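Side-chain contacts in succinyl-CoA ligase (ADP-forming) subunit alpha (Methanosaeta concilii, PDB 6HXI), which binds coenzyme A and joins a CoA-ligase module and a citrate synthase-like C-terminal module in a single chain: residues R27-D32 with K61-P66; N160-K165 with P331-I336; C357-D362 with W392-L397. All blocks are in the same frame, centred on the assembly; numbering follows the deposited sequence.

Contact 1 (R27-D32 with K61-P66)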
ATOM      1  N   ARG B  27     -40.858 -11.175  -1.752  1.00 34.93           N
ATOM      2  CA  ARG B  27     -42.325 -11.230  -1.742  1.00 34.05           C
ATOM      3  C   ARG B  27     -42.802 -12.603  -1.295  1.00 38.66           C
ATOM      4  O   ARG B  27     -43.695 -12.691  -0.447  1.00 37.85           O
ATOM      5  CB  ARG B  27     -42.906 -10.874  -3.124  1.00 32.35           C
ATOM      6  CG  ARG B  27     -42.763  -9.399  -3.444  1.00 36.73           C
ATOM      7  CD  ARG B  27     -43.734  -8.943  -4.479  1.00 46.69           C
ATOM      8  NE  ARG B  27     -43.789  -7.487  -4.509  1.00 48.24           N
ATOM      9  CZ  ARG B  27     -43.202  -6.743  -5.432  1.00 61.82           C
ATOM     10  NH1 ARG B  27     -43.304  -5.426  -5.391  1.00 47.47           N
ATOM     11  NH2 ARG B  27     -42.497  -7.311  -6.401  1.00 55.73           N
ATOM     12  N   MET B  28     -42.173 -13.677  -1.831  1.00 35.79           N
ATOM     13  CA  MET B  28     -42.526 -15.046  -1.457  1.00 35.78           C
ATOM     14  C   MET B  28     -42.295 -15.278   0.046  1.00 37.38           C
ATOM     15  O   MET B  28     -43.202 -15.724   0.749  1.00 34.03           O
ATOM     16  CB  MET B  28     -41.771 -16.071  -2.316  1.00 37.60           C
ATOM     17  CG  MET B  28     -42.305 -16.151  -3.721  1.00 40.44           C
ATOM     18  SD  MET B  28     -41.397 -17.278  -4.802  1.00 43.47           S
ATOM     19  CE  MET B  28     -41.908 -18.851  -4.145  1.00 39.59           C
ATOM     20  N   LEU B  29     -41.109 -14.889   0.549  1.00 32.72           N
ATOM     21  CA  LEU B  29     -40.749 -15.038   1.955  1.00 32.73           C
ATOM     22  C   LEU B  29     -41.670 -14.243   2.870  1.00 38.66           C
ATOM     23  O   LEU B  29     -42.056 -14.740   3.934  1.00 38.27           O
ATOM     24  CB  LEU B  29     -39.285 -14.638   2.194  1.00 32.59           C
ATOM     25  CG  LEU B  29     -38.256 -15.529   1.533  1.00 36.99           C
ATOM     26  CD1 LEU B  29     -36.871 -14.889   1.583  1.00 36.31           C
ATOM     27  CD2 LEU B  29     -38.238 -16.903   2.178  1.00 37.94           C
ATOM     28  N   ASP B  30     -42.050 -13.028   2.441  1.00 36.45           N
ATOM     29  CA  ASP B  30     -42.934 -12.160   3.209  1.00 37.30           C
ATOM     30  C   ASP B  30     -44.316 -12.803   3.388  1.00 41.92           C
ATOM     31  O   ASP B  30     -44.900 -12.712   4.465  1.00 42.79           O
ATOM     32  CB  ASP B  30     -43.039 -10.776   2.533  1.00 39.21           C
ATOM     33  CG  ASP B  30     -41.916  -9.806   2.855  1.00 51.01           C
ATOM     34  OD1 ASP B  30     -41.048 -10.152   3.684  1.00 51.12           O
ATOM     35  OD2 ASP B  30     -41.935  -8.680   2.317  1.00 59.51           O
ATOM     36  N   PHE B  31     -44.810 -13.471   2.346  1.00 38.88           N
ATOM     37  CA  PHE B  31     -46.098 -14.170   2.364  1.00 39.56           C
ATOM     38  C   PHE B  31     -46.032 -15.367   3.319  1.00 42.71           C
ATOM     39  O   PHE B  31     -46.915 -15.531   4.141  1.00 42.06           O
ATOM     40  CB  PHE B  31     -46.486 -14.626   0.949  1.00 40.34           C
ATOM     41  CG  PHE B  31     -47.879 -15.203   0.853  1.00 42.25           C
ATOM     42  CD1 PHE B  31     -49.000 -14.418   1.124  1.00 45.04           C
ATOM     43  CD2 PHE B  31     -48.075 -16.531   0.498  1.00 44.03           C
ATOM     44  CE1 PHE B  31     -50.297 -14.952   1.020  1.00 45.71           C
ATOM     45  CE2 PHE B  31     -49.374 -17.068   0.410  1.00 47.18           C
ATOM     46  CZ  PHE B  31     -50.471 -16.269   0.662  1.00 45.39           C
ATOM     47  N   ASP B  32     -44.943 -16.145   3.253  1.00 39.63           N
ATOM     48  CA  ASP B  32     -44.717 -17.283   4.127  1.00 41.14           C
ATOM     49  C   ASP B  32     -44.734 -16.814   5.581  1.00 45.10           C
ATOM     50  O   ASP B  32     -45.401 -17.424   6.405  1.00 45.94           O
ATOM     51  CB  ASP B  32     -43.368 -17.955   3.800  1.00 42.93           C
ATOM     52  CG  ASP B  32     -43.192 -18.412   2.367  1.00 57.22           C
ATOM     53  OD1 ASP B  32     -44.218 -18.725   1.704  1.00 59.53           O
ATOM     54  OD2 ASP B  32     -42.034 -18.472   1.908  1.00 63.04           O
ATOM     55  N   LYS B  61     -36.089 -10.745  10.758  1.00 40.13           N
ATOM     56  CA  LYS B  61     -34.915 -11.594  10.943  1.00 40.69           C
ATOM     57  C   LYS B  61     -34.335 -11.936   9.565  1.00 43.28           C
ATOM     58  O   LYS B  61     -35.068 -12.359   8.688  1.00 42.81           O
ATOM     59  CB  LYS B  61     -35.323 -12.883  11.707  1.00 43.30           C
ATOM     60  CG  LYS B  61     -34.180 -13.847  12.029  1.00 59.07           C
ATOM     61  CD  LYS B  61     -34.680 -15.191  12.561  1.00 61.13           C
ATOM     62  CE  LYS B  61     -34.790 -16.244  11.489  1.00 59.13           C
ATOM     63  NZ  LYS B  61     -35.606 -17.420  11.915  1.00 71.62           N
ATOM     64  N   GLU B  62     -33.026 -11.784   9.397  1.00 38.43           N
ATOM     65  CA  GLU B  62     -32.365 -12.092   8.148  1.00 38.59           C
ATOM     66  C   GLU B  62     -31.972 -13.550   8.045  1.00 44.74           C
ATOM     67  O   GLU B  62     -31.493 -14.131   9.013  1.00 45.81           O
ATOM     68  CB  GLU B  62     -31.182 -11.172   7.934  1.00 39.91           C
ATOM     69  CG  GLU B  62     -31.632  -9.766   7.592  1.00 48.43           C
ATOM     70  CD  GLU B  62     -30.497  -8.857   7.175  1.00 60.49           C
ATOM     71  OE1 GLU B  62     -29.484  -8.793   7.909  1.00 38.49           O
ATOM     72  OE2 GLU B  62     -30.595  -8.258   6.080  1.00 42.34           O
ATOM     73  N   ILE B  63     -32.224 -14.159   6.884  1.00 40.53           N
ATOM     74  CA  ILE B  63     -31.938 -15.577   6.641  1.00 40.41           C
ATOM     75  C   ILE B  63     -31.064 -15.762   5.408  1.00 39.14           C
ATOM     76  O   ILE B  63     -30.984 -14.854   4.591  1.00 38.22           O
ATOM     77  CB  ILE B  63     -33.230 -16.475   6.603  1.00 43.82           C
ATOM     78  CG1 ILE B  63     -34.169 -16.107   5.431  1.00 42.44           C
ATOM     79  CG2 ILE B  63     -33.968 -16.474   7.957  1.00 43.78           C
ATOM     80  CD1 ILE B  63     -34.993 -17.270   4.910  1.00 49.55           C
ATOM     81  N   ILE B  64     -30.442 -16.931   5.262  1.00 33.93           N
ATOM     82  CA  ILE B  64     -29.583 -17.225   4.115  1.00 33.81           C
ATOM     83  C   ILE B  64     -30.233 -18.272   3.222  1.00 39.31           C
ATOM     84  O   ILE B  64     -30.615 -19.333   3.690  1.00 41.32           O
ATOM     85  CB  ILE B  64     -28.130 -17.624   4.561  1.00 37.84           C
ATOM     86  CG1 ILE B  64     -27.406 -16.512   5.380  1.00 38.52           C
ATOM     87  CG2 ILE B  64     -27.242 -18.109   3.418  1.00 37.11           C
ATOM     88  CD1 ILE B  64     -27.479 -15.089   4.882  1.00 44.55           C
ATOM     89  N   LEU B  65     -30.305 -18.000   1.936  1.00 37.07           N
ATOM     90  CA  LEU B  65     -30.778 -18.981   0.963  1.00 36.23           C
ATOM     91  C   LEU B  65     -29.607 -19.412   0.096  1.00 39.32           C
ATOM     92  O   LEU B  65     -28.838 -18.554  -0.341  1.00 37.08           O
ATOM     93  CB  LEU B  65     -31.914 -18.447   0.075  1.00 35.10           C
ATOM     94  CG  LEU B  65     -33.224 -18.115   0.802  1.00 39.26           C
ATOM     95  CD1 LEU B  65     -34.232 -17.591  -0.164  1.00 38.36           C
ATOM     96  CD2 LEU B  65     -33.759 -19.318   1.589  1.00 44.13           C
ATOM     97  N   PRO B  66     -29.466 -20.734  -0.159  1.00 36.51           N
ATOM     98  CA  PRO B  66     -28.399 -21.199  -1.063  1.00 36.03           C
ATOM     99  C   PRO B  66     -28.724 -20.850  -2.517  1.00 38.66           C
ATOM    100  O   PRO B  66     -29.888 -20.688  -2.881  1.00 37.28           O
ATOM    101  CB  PRO B  66     -28.337 -22.698  -0.814  1.00 38.46           C
ATOM    102  CG  PRO B  66     -29.688 -23.049  -0.312  1.00 43.58           C
ATOM    103  CD  PRO B  66     -30.309 -21.853   0.314  1.00 38.16           C
TER

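Contact 2 (N160-K165 with P331-I336)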
ATOM      1  N   ASN B 160     -51.453  -5.231   0.160  1.00 46.99           N
ATOM      2  CA  ASN B 160     -52.480  -5.810  -0.701  1.00 46.33           C
ATOM      3  C   ASN B 160     -52.860  -7.215  -0.226  1.00 48.84           C
ATOM      4  O   ASN B 160     -54.049  -7.524  -0.196  1.00 48.70           O
ATOM      5  CB  ASN B 160     -52.031  -5.816  -2.166  1.00 44.15           C
ATOM      6  CG  ASN B 160     -53.070  -6.373  -3.096  1.00 54.89           C
ATOM      7  OD1 ASN B 160     -54.152  -5.812  -3.301  1.00 48.80           O
ATOM      8  ND2 ASN B 160     -52.802  -7.544  -3.602  1.00 47.71           N
ATOM      9  N   ILE B 161     -51.876  -8.046   0.192  1.00 44.20           N
ATOM     10  CA  ILE B 161     -52.149  -9.394   0.723  1.00 43.69           C
ATOM     11  C   ILE B 161     -53.045  -9.307   1.955  1.00 49.93           C
ATOM     12  O   ILE B 161     -54.027 -10.054   2.048  1.00 50.15           O
ATOM     13  CB  ILE B 161     -50.843 -10.208   0.955  1.00 45.08           C
ATOM     14  CG1 ILE B 161     -50.362 -10.806  -0.357  1.00 44.33           C
ATOM     15  CG2 ILE B 161     -50.979 -11.302   2.044  1.00 45.38           C
ATOM     16  CD1 ILE B 161     -48.999 -10.529  -0.558  1.00 57.32           C
ATOM     17  N   ILE B 162     -52.735  -8.353   2.863  1.00 47.67           N
ATOM     18  CA  ILE B 162     -53.504  -8.100   4.086  1.00 47.96           C
ATOM     19  C   ILE B 162     -54.898  -7.568   3.743  1.00 53.72           C
ATOM     20  O   ILE B 162     -55.895  -8.142   4.202  1.00 54.57           O
ATOM     21  CB  ILE B 162     -52.719  -7.196   5.077  1.00 50.31           C
ATOM     22  CG1 ILE B 162     -51.492  -7.949   5.643  1.00 49.56           C
ATOM     23  CG2 ILE B 162     -53.627  -6.717   6.196  1.00 52.51           C
ATOM     24  CD1 ILE B 162     -50.355  -7.060   6.178  1.00 60.80           C
ATOM     25  N   ALA B 163     -54.975  -6.515   2.899  1.00 51.05           N
ATOM     26  CA  ALA B 163     -56.258  -5.897   2.486  1.00 52.47           C
ATOM     27  C   ALA B 163     -57.202  -6.874   1.787  1.00 55.28           C
ATOM     28  O   ALA B 163     -58.419  -6.743   1.912  1.00 56.58           O
ATOM     29  CB  ALA B 163     -56.001  -4.694   1.584  1.00 52.94           C
ATOM     30  N   SER B 164     -56.647  -7.841   1.041  1.00 50.39           N
ATOM     31  CA  SER B 164     -57.443  -8.852   0.346  1.00 50.14           C
ATOM     32  C   SER B 164     -57.598 -10.147   1.161  1.00 53.81           C
ATOM     33  O   SER B 164     -58.173 -11.114   0.659  1.00 52.77           O
ATOM     34  CB  SER B 164     -56.888  -9.115  -1.049  1.00 50.28           C
ATOM     35  OG  SER B 164     -57.224  -8.035  -1.906  1.00 53.83           O
ATOM     36  N   LYS B 165     -57.108 -10.151   2.430  1.00 49.98           N
ATOM     37  CA  LYS B 165     -57.198 -11.282   3.359  1.00 50.42           C
ATOM     38  C   LYS B 165     -56.698 -12.614   2.743  1.00 52.40           C
ATOM     39  O   LYS B 165     -57.314 -13.670   2.909  1.00 53.88           O
ATOM     40  CB  LYS B 165     -58.630 -11.415   3.943  1.00 55.18           C
ATOM     41  CG  LYS B 165     -59.125 -10.204   4.736  1.00 65.65           C
ATOM     42  CD  LYS B 165     -60.482 -10.468   5.407  1.00 73.75           C
ATOM     43  CE  LYS B 165     -61.657 -10.105   4.526  1.00 92.68           C
ATOM     44  NZ  LYS B 165     -62.960 -10.480   5.143  1.00108.72           N
ATOM     45  N   PRO B 331     -58.943 -14.575  11.395  1.00 77.30           N
ATOM     46  CA  PRO B 331     -57.714 -14.810  12.180  1.00 77.29           C
ATOM     47  C   PRO B 331     -56.932 -13.519  12.433  1.00 81.27           C
ATOM     48  O   PRO B 331     -57.271 -12.475  11.860  1.00 80.40           O
ATOM     49  CB  PRO B 331     -56.939 -15.837  11.344  1.00 78.47           C
ATOM     50  CG  PRO B 331     -57.391 -15.613   9.956  1.00 82.07           C
ATOM     51  CD  PRO B 331     -58.825 -15.137  10.031  1.00 78.13           C
ATOM     52  N   GLU B 332     -55.928 -13.574  13.326  1.00 78.14           N
ATOM     53  CA  GLU B 332     -55.129 -12.402  13.687  1.00 77.56           C
ATOM     54  C   GLU B 332     -54.524 -11.728  12.451  1.00 80.50           C
ATOM     55  O   GLU B 332     -53.970 -12.422  11.593  1.00 80.22           O
ATOM     56  CB  GLU B 332     -54.049 -12.762  14.722  1.00 79.51           C
ATOM     57  CG  GLU B 332     -54.596 -13.206  16.075  1.00 95.68           C
ATOM     58  CD  GLU B 332     -55.368 -12.175  16.884  1.00124.28           C
ATOM     59  OE1 GLU B 332     -54.784 -11.119  17.224  1.00116.46           O
ATOM     60  OE2 GLU B 332     -56.550 -12.441  17.206  1.00121.58           O
ATOM     61  N   VAL B 333     -54.701 -10.392  12.331  1.00 75.86           N
ATOM     62  CA  VAL B 333     -54.189  -9.601  11.213  1.00 75.03           C
ATOM     63  C   VAL B 333     -52.642  -9.519  11.327  1.00 81.84           C
ATOM     64  O   VAL B 333     -52.122  -8.983  12.314  1.00 82.58           O
ATOM     65  CB  VAL B 333     -54.887  -8.219  11.048  1.00 78.14           C
ATOM     66  CG1 VAL B 333     -54.230  -7.385   9.949  1.00 76.84           C
ATOM     67  CG2 VAL B 333     -56.375  -8.390  10.750  1.00 78.38           C
ATOM     68  N   PRO B 334     -51.899 -10.102  10.354  1.00 77.91           N
ATOM     69  CA  PRO B 334     -50.428 -10.101  10.450  1.00 77.15           C
ATOM     70  C   PRO B 334     -49.765  -8.735  10.192  1.00 78.66           C
ATOM     71  O   PRO B 334     -50.408  -7.812   9.662  1.00 78.30           O
ATOM     72  CB  PRO B 334     -50.002 -11.176   9.442  1.00 79.14           C
ATOM     73  CG  PRO B 334     -51.280 -11.783   8.905  1.00 84.20           C
ATOM     74  CD  PRO B 334     -52.356 -10.797   9.137  1.00 79.43           C
ATOM     75  N   ARG B 335     -48.475  -8.594  10.597  1.00 71.71           N
ATOM     76  CA  ARG B 335     -47.765  -7.324  10.462  1.00 68.96           C
ATOM     77  C   ARG B 335     -46.271  -7.470  10.183  1.00 65.44           C
ATOM     78  O   ARG B 335     -45.558  -8.195  10.892  1.00 66.56           O
ATOM     79  CB  ARG B 335     -48.008  -6.470  11.713  1.00 73.66           C
ATOM     80  CG  ARG B 335     -47.801  -4.971  11.523  1.00 94.10           C
ATOM     81  CD  ARG B 335     -48.660  -4.155  12.488  1.00111.28           C
ATOM     82  NE  ARG B 335     -48.238  -4.267  13.890  1.00122.76           N
ATOM     83  CZ  ARG B 335     -48.912  -4.921  14.833  1.00138.51           C
ATOM     84  NH1 ARG B 335     -50.048  -5.540  14.539  1.00124.40           N
ATOM     85  NH2 ARG B 335     -48.456  -4.958  16.078  1.00128.04           N
ATOM     86  N   ILE B 336     -45.806  -6.773   9.136  1.00 54.39           N
ATOM     87  CA  ILE B 336     -44.400  -6.716   8.717  1.00 50.87           C
ATOM     88  C   ILE B 336     -43.999  -5.220   8.682  1.00 50.00           C
ATOM     89  O   ILE B 336     -44.755  -4.397   8.145  1.00 47.79           O
ATOM     90  CB  ILE B 336     -44.123  -7.440   7.348  1.00 53.36           C
ATOM     91  CG1 ILE B 336     -44.162  -8.978   7.497  1.00 54.62           C
ATOM     92  CG2 ILE B 336     -42.778  -7.001   6.701  1.00 51.63           C
ATOM     93  CD1 ILE B 336     -43.695  -9.814   6.228  1.00 54.29           C
TER

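Contact 3 (C357-D362 with W392-L397)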
ATOM      1  N   CYS B 357     -19.161  15.567   0.350  1.00 26.93           N
ATOM      2  CA  CYS B 357     -18.326  15.567  -0.848  1.00 25.71           C
ATOM      3  C   CYS B 357     -18.539  16.913  -1.557  1.00 27.09           C
ATOM      4  O   CYS B 357     -19.661  17.250  -1.947  1.00 23.05           O
ATOM      5  CB  CYS B 357     -18.641  14.405  -1.787  1.00 25.58           C
ATOM      6  SG  CYS B 357     -17.523  14.327  -3.228  1.00 29.35           S
ATOM      7  N   THR B 358     -17.476  17.678  -1.720  1.00 22.46           N
ATOM      8  CA  THR B 358     -17.615  18.952  -2.398  1.00 24.27           C
ATOM      9  C   THR B 358     -16.928  18.933  -3.769  1.00 30.25           C
ATOM     10  O   THR B 358     -16.957  19.948  -4.429  1.00 31.25           O
ATOM     11  CB  THR B 358     -17.002  20.090  -1.527  1.00 33.39           C
ATOM     12  OG1 THR B 358     -15.588  19.944  -1.566  1.00 27.28           O
ATOM     13  CG2 THR B 358     -17.493  20.094  -0.060  1.00 29.53           C
ATOM     14  N   ILE B 359     -16.268  17.831  -4.188  1.00 25.88           N
ATOM     15  CA  ILE B 359     -15.462  17.890  -5.423  1.00 25.61           C
ATOM     16  C   ILE B 359     -16.065  17.198  -6.652  1.00 28.36           C
ATOM     17  O   ILE B 359     -15.628  17.467  -7.754  1.00 27.91           O
ATOM     18  CB  ILE B 359     -14.017  17.360  -5.150  1.00 27.63           C
ATOM     19  CG1 ILE B 359     -14.000  15.879  -4.736  1.00 26.74           C
ATOM     20  CG2 ILE B 359     -13.296  18.236  -4.115  1.00 27.75           C
ATOM     21  CD1 ILE B 359     -12.756  15.148  -5.168  1.00 31.24           C
ATOM     22  N   SER B 360     -16.982  16.268  -6.474  1.00 24.93           N
ATOM     23  CA  SER B 360     -17.513  15.537  -7.615  1.00 25.22           C
ATOM     24  C   SER B 360     -18.837  14.960  -7.264  1.00 28.26           C
ATOM     25  O   SER B 360     -19.112  14.707  -6.106  1.00 31.50           O
ATOM     26  CB  SER B 360     -16.550  14.426  -8.046  1.00 25.95           C
ATOM     27  OG  SER B 360     -16.505  13.486  -6.990  1.00 34.13           O
ATOM     28  N   ASP B 361     -19.639  14.687  -8.259  1.00 26.76           N
ATOM     29  CA  ASP B 361     -20.993  14.185  -8.082  1.00 25.23           C
ATOM     30  C   ASP B 361     -21.372  13.335  -9.271  1.00 29.04           C
ATOM     31  O   ASP B 361     -21.498  13.844 -10.405  1.00 27.20           O
ATOM     32  CB  ASP B 361     -21.958  15.392  -7.925  1.00 27.10           C
ATOM     33  CG  ASP B 361     -23.375  15.023  -7.531  1.00 39.54           C
ATOM     34  OD1 ASP B 361     -23.693  13.809  -7.522  1.00 38.66           O
ATOM     35  OD2 ASP B 361     -24.168  15.948  -7.238  1.00 44.42           O
ATOM     36  N   ASP B 362     -21.587  12.047  -9.004  1.00 25.22           N
ATOM     37  CA  ASP B 362     -22.001  11.057 -10.001  1.00 27.88           C
ATOM     38  C   ASP B 362     -23.515  10.708  -9.889  1.00 35.34           C
ATOM     39  O   ASP B 362     -23.993   9.840 -10.617  1.00 37.23           O
ATOM     40  CB  ASP B 362     -21.173   9.801  -9.810  1.00 30.55           C
ATOM     41  CG  ASP B 362     -21.512   9.076  -8.479  1.00 48.26           C
ATOM     42  OD1 ASP B 362     -21.438   9.744  -7.367  1.00 45.06           O
ATOM     43  OD2 ASP B 362     -21.888   7.881  -8.539  1.00 58.91           O
ATOM     44  N   TRP B 392      -8.826  19.054  -7.164  1.00 24.49           N
ATOM     45  CA  TRP B 392      -8.005  19.313  -5.984  1.00 24.50           C
ATOM     46  C   TRP B 392      -8.184  20.735  -5.434  1.00 31.91           C
ATOM     47  O   TRP B 392      -8.170  20.902  -4.225  1.00 31.58           O
ATOM     48  CB  TRP B 392      -6.503  19.096  -6.257  1.00 24.03           C
ATOM     49  CG  TRP B 392      -6.079  17.710  -6.661  1.00 23.41           C
ATOM     50  CD1 TRP B 392      -6.881  16.666  -7.034  1.00 25.14           C
ATOM     51  CD2 TRP B 392      -4.734  17.280  -6.872  1.00 22.67           C
ATOM     52  NE1 TRP B 392      -6.119  15.617  -7.469  1.00 23.58           N
ATOM     53  CE2 TRP B 392      -4.791  15.971  -7.393  1.00 24.68           C
ATOM     54  CE3 TRP B 392      -3.473  17.892  -6.693  1.00 25.00           C
ATOM     55  CZ2 TRP B 392      -3.637  15.243  -7.714  1.00 24.33           C
ATOM     56  CZ3 TRP B 392      -2.324  17.145  -6.945  1.00 25.73           C
ATOM     57  CH2 TRP B 392      -2.411  15.855  -7.491  1.00 25.70           C
ATOM     58  N   PHE B 393      -8.249  21.772  -6.288  1.00 29.53           N
ATOM     59  CA  PHE B 393      -8.303  23.135  -5.736  1.00 29.38           C
ATOM     60  C   PHE B 393      -9.663  23.749  -5.823  1.00 33.98           C
ATOM     61  O   PHE B 393      -9.857  24.849  -5.305  1.00 33.33           O
ATOM     62  CB  PHE B 393      -7.239  24.055  -6.359  1.00 31.21           C
ATOM     63  CG  PHE B 393      -5.849  23.476  -6.349  1.00 33.91           C
ATOM     64  CD1 PHE B 393      -5.418  22.625  -7.373  1.00 38.15           C
ATOM     65  CD2 PHE B 393      -4.959  23.783  -5.335  1.00 36.61           C
ATOM     66  CE1 PHE B 393      -4.137  22.063  -7.356  1.00 37.11           C
ATOM     67  CE2 PHE B 393      -3.668  23.234  -5.330  1.00 38.72           C
ATOM     68  CZ  PHE B 393      -3.278  22.370  -6.331  1.00 36.50           C
ATOM     69  N   LYS B 394     -10.612  23.029  -6.447  1.00 31.29           N
ATOM     70  CA  LYS B 394     -11.983  23.496  -6.720  1.00 32.00           C
ATOM     71  C   LYS B 394     -11.941  24.845  -7.465  1.00 34.50           C
ATOM     72  O   LYS B 394     -12.611  25.792  -7.091  1.00 33.90           O
ATOM     73  CB  LYS B 394     -12.845  23.510  -5.446  1.00 33.22           C
ATOM     74  CG  LYS B 394     -13.160  22.111  -4.942  1.00 36.09           C
ATOM     75  CD  LYS B 394     -14.231  22.102  -3.864  1.00 35.20           C
ATOM     76  CE  LYS B 394     -13.746  22.702  -2.587  1.00 31.68           C
ATOM     77  NZ  LYS B 394     -14.864  22.961  -1.642  1.00 38.50           N
ATOM     78  N   LYS B 395     -11.038  24.934  -8.471  1.00 31.36           N
ATOM     79  CA  LYS B 395     -10.836  26.133  -9.268  1.00 30.89           C
ATOM     80  C   LYS B 395     -10.815  25.854 -10.745  1.00 32.60           C
ATOM     81  O   LYS B 395     -10.297  24.847 -11.180  1.00 30.06           O
ATOM     82  CB  LYS B 395      -9.508  26.839  -8.914  1.00 34.64           C
ATOM     83  CG  LYS B 395      -9.403  27.358  -7.489  1.00 45.46           C
ATOM     84  CD  LYS B 395     -10.221  28.610  -7.278  1.00 47.86           C
ATOM     85  CE  LYS B 395     -10.632  28.726  -5.831  1.00 55.43           C
ATOM     86  NZ  LYS B 395      -9.475  28.854  -4.921  1.00 68.75           N
ATOM     87  N   GLU B 396     -11.288  26.817 -11.516  1.00 30.31           N
ATOM     88  CA  GLU B 396     -11.188  26.815 -12.963  1.00 30.90           C
ATOM     89  C   GLU B 396      -9.910  27.614 -13.154  1.00 33.87           C
ATOM     90  O   GLU B 396      -9.898  28.813 -12.938  1.00 33.36           O
ATOM     91  CB  GLU B 396     -12.408  27.493 -13.610  1.00 31.81           C
ATOM     92  CG  GLU B 396     -12.404  27.303 -15.123  1.00 40.74           C
ATOM     93  CD  GLU B 396     -13.706  27.485 -15.888  1.00 64.28           C
ATOM     94  OE1 GLU B 396     -13.688  27.242 -17.120  1.00 59.06           O
ATOM     95  OE2 GLU B 396     -14.738  27.846 -15.270  1.00 51.18           O
ATOM     96  N   LEU B 397      -8.796  26.918 -13.378  1.00 29.67           N
ATOM     97  CA  LEU B 397      -7.502  27.610 -13.401  1.00 27.99           C
ATOM     98  C   LEU B 397      -7.257  28.270 -14.705  1.00 31.06           C
ATOM     99  O   LEU B 397      -7.665  27.723 -15.727  1.00 29.31           O
ATOM    100  CB  LEU B 397      -6.350  26.610 -13.130  1.00 27.11           C
ATOM    101  CG  LEU B 397      -6.264  25.992 -11.740  1.00 29.78           C
ATOM    102  CD1 LEU B 397      -5.279  24.919 -11.755  1.00 31.17           C
ATOM    103  CD2 LEU B 397      -5.848  27.046 -10.696  1.00 28.55           C
TER

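Contact 1 (R27-D32 with K61-P66)
Leu-29 meets Ile-63 and Leu-65 with the two methyls of its fork, one methyl to each partner. Its CD1 lies 4.2 Å from CD1 of Leu-65. Its CD2 lies 4.3 Å from CD1 of Ile-63. Both are plain apolar contacts at the outer limit of close packing, and they link the segments lightly. The torsions of Leu-29 aim the fork: CG is anti to the carbonyl carbon (chi1 -66°), and CB points toward the strand. Leu-65 has nearly the same chi1, -65°, and the two leucines reach toward each other tip to tip, CD1 against CD1. Ile-63 is folded differently. Its chi1 of 64° places CG1 between the backbone N and the carbonyl carbon. The extended second torsion then carries CD1 toward the helix. Ile-63 and Leu-65 are two residues apart and lie on the same face of the strand. The single Leu-29 side chain thus serves both. The CA atoms of Leu-29 and Ile-63 are 10.0 Å apart, so the gap is bridged by side chains alone.

Neighbours complete this apolar layer. Leu-29 also touches Pro-40 and Ala-56, and Leu-65 touches Ile-42 and Ile-45. On the other face of the strand, Ile-64 packs on Ile-53, on Ile-356 of the second subunit and on Met-609 of the third.

Helix 22-34 connects the parallel neighbours 15-18 and 42-46, a beta-alpha-beta crossover. Strand 61-68 lies beside 42-46 and pairs antiparallel with the edge strand 52-58. A helix laid over a sheet through aliphatic side chains in this way is characteristic of the Rossmann-like CoA-binding domain of succinyl-CoA ligase alpha subunits.

Contact 2 (N160-K165 with P331-I336)
Ile-162 has chi1 -68°, which places CG1 anti to the carbonyl carbon and CG2 anti to the backbone N. Its two branches then reach different parts of the loop 331-336. Val-333 has chi1 175°, with CG1 anti to its own N, and this methyl is the one that meets the helix. The site is the last turn of helix 158-163, which ends in a Schellman motif. Lys-165 is its C-prime residue, with positive phi (51°). Lys-165 N bonds to Ile-162 O at 2.9 Å, and the next residue's N bonds to Ile-161 O.

Ile-162 carries the contact. Its CG2 touches Val-333 CG1 at 3.9 Å, and the two side chains cross obliquely. The loop has no regular structure here, and its CA atoms come nearest at Val-333, 7.3 Å from the CA of Ile-162. This is a surface contact. Val-333 is exposed, while Ile-162 and Pro-334 are partly covered.

Other contacts lie around this one. Lys-165 NZ forms a salt bridge with Glu-330, just before the loop segment. Tyr-167 touches both Val-333 and Pro-334, and Pro-334 also rests on Val-34 of helix 22-34.

The second branch of Ile-162 runs to the backbone rather than to a side chain. Its second torsion is extended, and CD1 ends 3.6 Å from the carbonyl O of Pro-334.

Contact 3 (C357-D362 with W392-L397)
Lys-394 NZ donates a hydrogen bond to Thr-358 OG1, with the two atoms 3.1 Å apart. This is the polar part of the contact. With chi1 72°, OG1 of Thr-358 sits between the backbone N and the carbonyl carbon, and from there it meets NZ. The stronger polar partner of OG1 is Asp-590 OD1 of the third subunit, also by a hydrogen bond. The hydroxyl thus links the lysine to a carboxylate of another chain.

The apolar part uses the lysine stem. CG and CD of Lys-394 both lie 4.0 Å from CG2 of Ile-359. The lysine chain crosses Ile-359 and Thr-358 at about right angles. It is bent at chi3 (-70°), which lets CG and CD lie against Ile-359 while NZ turns to the threonine. CD also comes to 3.5 Å from the backbone O of Thr-358.

Lys-394 is the first residue after helix 383-393 to leave helical angles, and its phi is positive (53°). The helix leads into the helical part related to the citrate synthase C-terminal domain. Thr-358 and Ile-359 form a short link between the strands 355-357 and 360-361. Within this chain, strand 360-361 is an outer strand of a small three-stranded antiparallel sheet.

Intersubunit bonds flank the link. Cys-357 pairs in a parallel ladder with a strand of the fourth subunit, and Asp-362 forms a salt bridge with Arg-600 of that subunit. Ser-360 OG is hydrogen-bonded to Asp-414 of the third subunit.

In the fold
The three contacts follow one another along the chain without overlap. Contacts 1 and 2 are neighbours, with centres about 17 Å apart. Helix 22-34 joins them: Asp-30 meets Ile-336, and Phe-31 meets Ile-161. The loop 331-336 thus returns to the CoA-binding domain before the chain leaves for the second half. Contact 3 lies in that half. Its centre is about 43 Å from that of contact 1 and 51 Å from that of contact 2. The nearest atoms are about 23 and 30 Å away. Contacts 1 and 3 both touch the third subunit, so a neighbouring subunit, as well as the chain itself, connects the two halves.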